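Local coordinates for protein L-fuculose phosphate aldolase (Streptococcus pneumoniae, PDB 4C24) that belongs to the class II aldolase and adducin family and binds a zinc ion through histidine side chains, at residues W80-I85 against I96-T101. Numbering follows the deposited sequence.
With ZN (zinc ion), chain B.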
# COMPACT_ATOMS: atom_id res chain seq x y z
N TRP A 80 -13.98 -3.52 26.54
CA TRP A 80 -14.50 -4.78 27.00
C TRP A 80 -16.00 -4.86 27.06
O TRP A 80 -16.56 -5.90 26.76
CB TRP A 80 -13.88 -5.16 28.36
CG TRP A 80 -14.31 -4.24 29.47
CD1 TRP A 80 -13.67 -3.11 29.91
CD2 TRP A 80 -15.49 -4.37 30.28
NE1 TRP A 80 -14.40 -2.51 30.92
CE2 TRP A 80 -15.52 -3.24 31.17
CE3 TRP A 80 -16.56 -5.28 30.30
CZ2 TRP A 80 -16.56 -3.04 32.09
CZ3 TRP A 80 -17.59 -5.08 31.22
CH2 TRP A 80 -17.58 -3.97 32.11
N TYR A 81 -16.66 -3.73 27.37
CA TYR A 81 -18.11 -3.77 27.46
C TYR A 81 -18.78 -3.74 26.09
O TYR A 81 -19.82 -4.38 25.90
CB TYR A 81 -18.61 -2.69 28.41
CG TYR A 81 -20.10 -2.72 28.63
CD1 TYR A 81 -20.77 -3.85 29.10
CD2 TYR A 81 -20.85 -1.58 28.36
CE1 TYR A 81 -22.13 -3.87 29.31
CE2 TYR A 81 -22.21 -1.59 28.54
CZ TYR A 81 -22.86 -2.71 29.01
OH TYR A 81 -24.21 -2.73 29.19
N MET A 82 -18.12 -3.12 25.12
CA MET A 82 -18.61 -3.21 23.75
C MET A 82 -18.63 -4.66 23.26
O MET A 82 -19.53 -5.09 22.58
CB MET A 82 -17.82 -2.30 22.83
CG MET A 82 -18.18 -2.46 21.38
SD MET A 82 -17.56 -1.14 20.33
CE MET A 82 -15.79 -1.44 20.52
N HIS A 83 -17.61 -5.45 23.66
CA HIS A 83 -17.65 -6.86 23.31
C HIS A 83 -18.67 -7.62 24.13
O HIS A 83 -19.50 -8.36 23.58
CB HIS A 83 -16.26 -7.51 23.60
CG HIS A 83 -15.16 -7.06 22.70
ND1 HIS A 83 -14.49 -7.92 21.84
CD2 HIS A 83 -14.63 -5.83 22.48
CE1 HIS A 83 -13.57 -7.25 21.18
NE2 HIS A 83 -13.66 -5.96 21.52
N LEU A 84 -18.62 -7.43 25.45
CA LEU A 84 -19.47 -8.19 26.35
C LEU A 84 -20.97 -8.03 26.06
O LEU A 84 -21.71 -9.01 26.09
CB LEU A 84 -19.15 -7.82 27.79
CG LEU A 84 -19.78 -8.70 28.87
CD1 LEU A 84 -19.33 -10.17 28.75
CD2 LEU A 84 -19.51 -8.13 30.25
N ILE A 85 -21.41 -6.80 25.75
CA ILE A 85 -22.83 -6.59 25.51
C ILE A 85 -23.32 -7.35 24.26
O ILE A 85 -24.48 -7.77 24.19
CB ILE A 85 -23.17 -5.09 25.43
CG1 ILE A 85 -24.66 -4.87 25.68
CG2 ILE A 85 -22.66 -4.45 24.14
CD1 ILE A 85 -25.04 -3.41 25.67
N ILE A 96 -15.25 -11.82 18.64
CA ILE A 96 -15.40 -10.44 18.18
C ILE A 96 -14.04 -9.82 17.97
O ILE A 96 -13.11 -9.99 18.80
CB ILE A 96 -16.18 -9.61 19.21
CG1 ILE A 96 -17.60 -10.16 19.30
CG2 ILE A 96 -16.23 -8.12 18.84
CD1 ILE A 96 -18.45 -9.58 20.41
N ILE A 97 -13.91 -9.06 16.88
CA ILE A 97 -12.72 -8.29 16.65
C ILE A 97 -13.11 -6.86 16.44
O ILE A 97 -14.06 -6.58 15.66
CB ILE A 97 -11.95 -8.81 15.42
CG1 ILE A 97 -11.48 -10.26 15.66
CG2 ILE A 97 -10.79 -7.87 15.10
CD1 ILE A 97 -10.78 -10.89 14.47
N HIS A 98 -12.42 -5.97 17.14
CA HIS A 98 -12.53 -4.52 16.89
C HIS A 98 -11.20 -4.02 16.35
O HIS A 98 -10.11 -4.35 16.88
CB HIS A 98 -12.92 -3.79 18.17
CG HIS A 98 -12.69 -2.31 18.13
ND1 HIS A 98 -13.39 -1.47 17.29
CD2 HIS A 98 -11.84 -1.51 18.84
CE1 HIS A 98 -12.97 -0.23 17.47
NE2 HIS A 98 -12.05 -0.22 18.42
N ALA A 99 -11.26 -3.24 15.28
CA ALA A 99 -10.07 -2.75 14.65
C ALA A 99 -10.26 -1.34 14.13
O ALA A 99 -11.39 -0.96 13.86
CB ALA A 99 -9.65 -3.67 13.52
N HIS A 100 -9.18 -0.59 14.02
CA HIS A 100 -9.19 0.71 13.34
C HIS A 100 -8.55 0.45 11.99
O HIS A 100 -7.33 0.52 11.85
CB HIS A 100 -8.41 1.75 14.13
CG HIS A 100 -8.90 1.96 15.53
ND1 HIS A 100 -8.49 3.01 16.31
CD2 HIS A 100 -9.77 1.25 16.29
CE1 HIS A 100 -9.05 2.91 17.51
NE2 HIS A 100 -9.86 1.87 17.51
N THR A 101 -9.36 0.03 11.03
CA THR A 101 -8.84 -0.26 9.71
C THR A 101 -8.79 1.02 8.86
O THR A 101 -8.87 2.15 9.39
CB THR A 101 -9.63 -1.39 9.05
OG1 THR A 101 -10.96 -0.94 8.79
CG2 THR A 101 -9.63 -2.66 9.92
ZN ZN B . -11.07 1.40 19.02
O HOH W 1 -10.85 1.70 21.08
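The methyl group CE of Met82 lies over one face of the His98 imidazole, 4.1 Å from the ring centroid and 13° off its normal, a CH-pi contact to the first shell of the zinc site. A bend at chi3 (65°) turns this methyl to the ring, while SD stays farther off and oblique. His98 NE2 and His100 NE2 each bind the zinc ion at 2.0 Å; a water at 2.1 Å and His160 join them. The other ring nitrogen of His98, ND1, is hydrogen-bonded to the backbone O of Ile162 on the adjoining strand 161-166, which fixes the rotation of the imidazole and leaves NE2 to the metal.

Two residues earlier on the strand, Ile96 packs against His83: CG2 approaches His83 ND1 obliquely at 3.5 Å, and CD1 reaches the backbone O of His83 at 3.6 Å. His83 NE2 lies 4.1 Å from His98 CB. Both nitrogens of the buried His83 are hydrogen-bonded to strand 32-37, ND1 to Ser34 OG and NE2 to Asn32 OD1. Helix 80-89 thus packs on strand 95-99 through van der Waals and CH-pi contacts, and the carbonyl at ND1 would probably make His98 a more electron-rich zinc ligand.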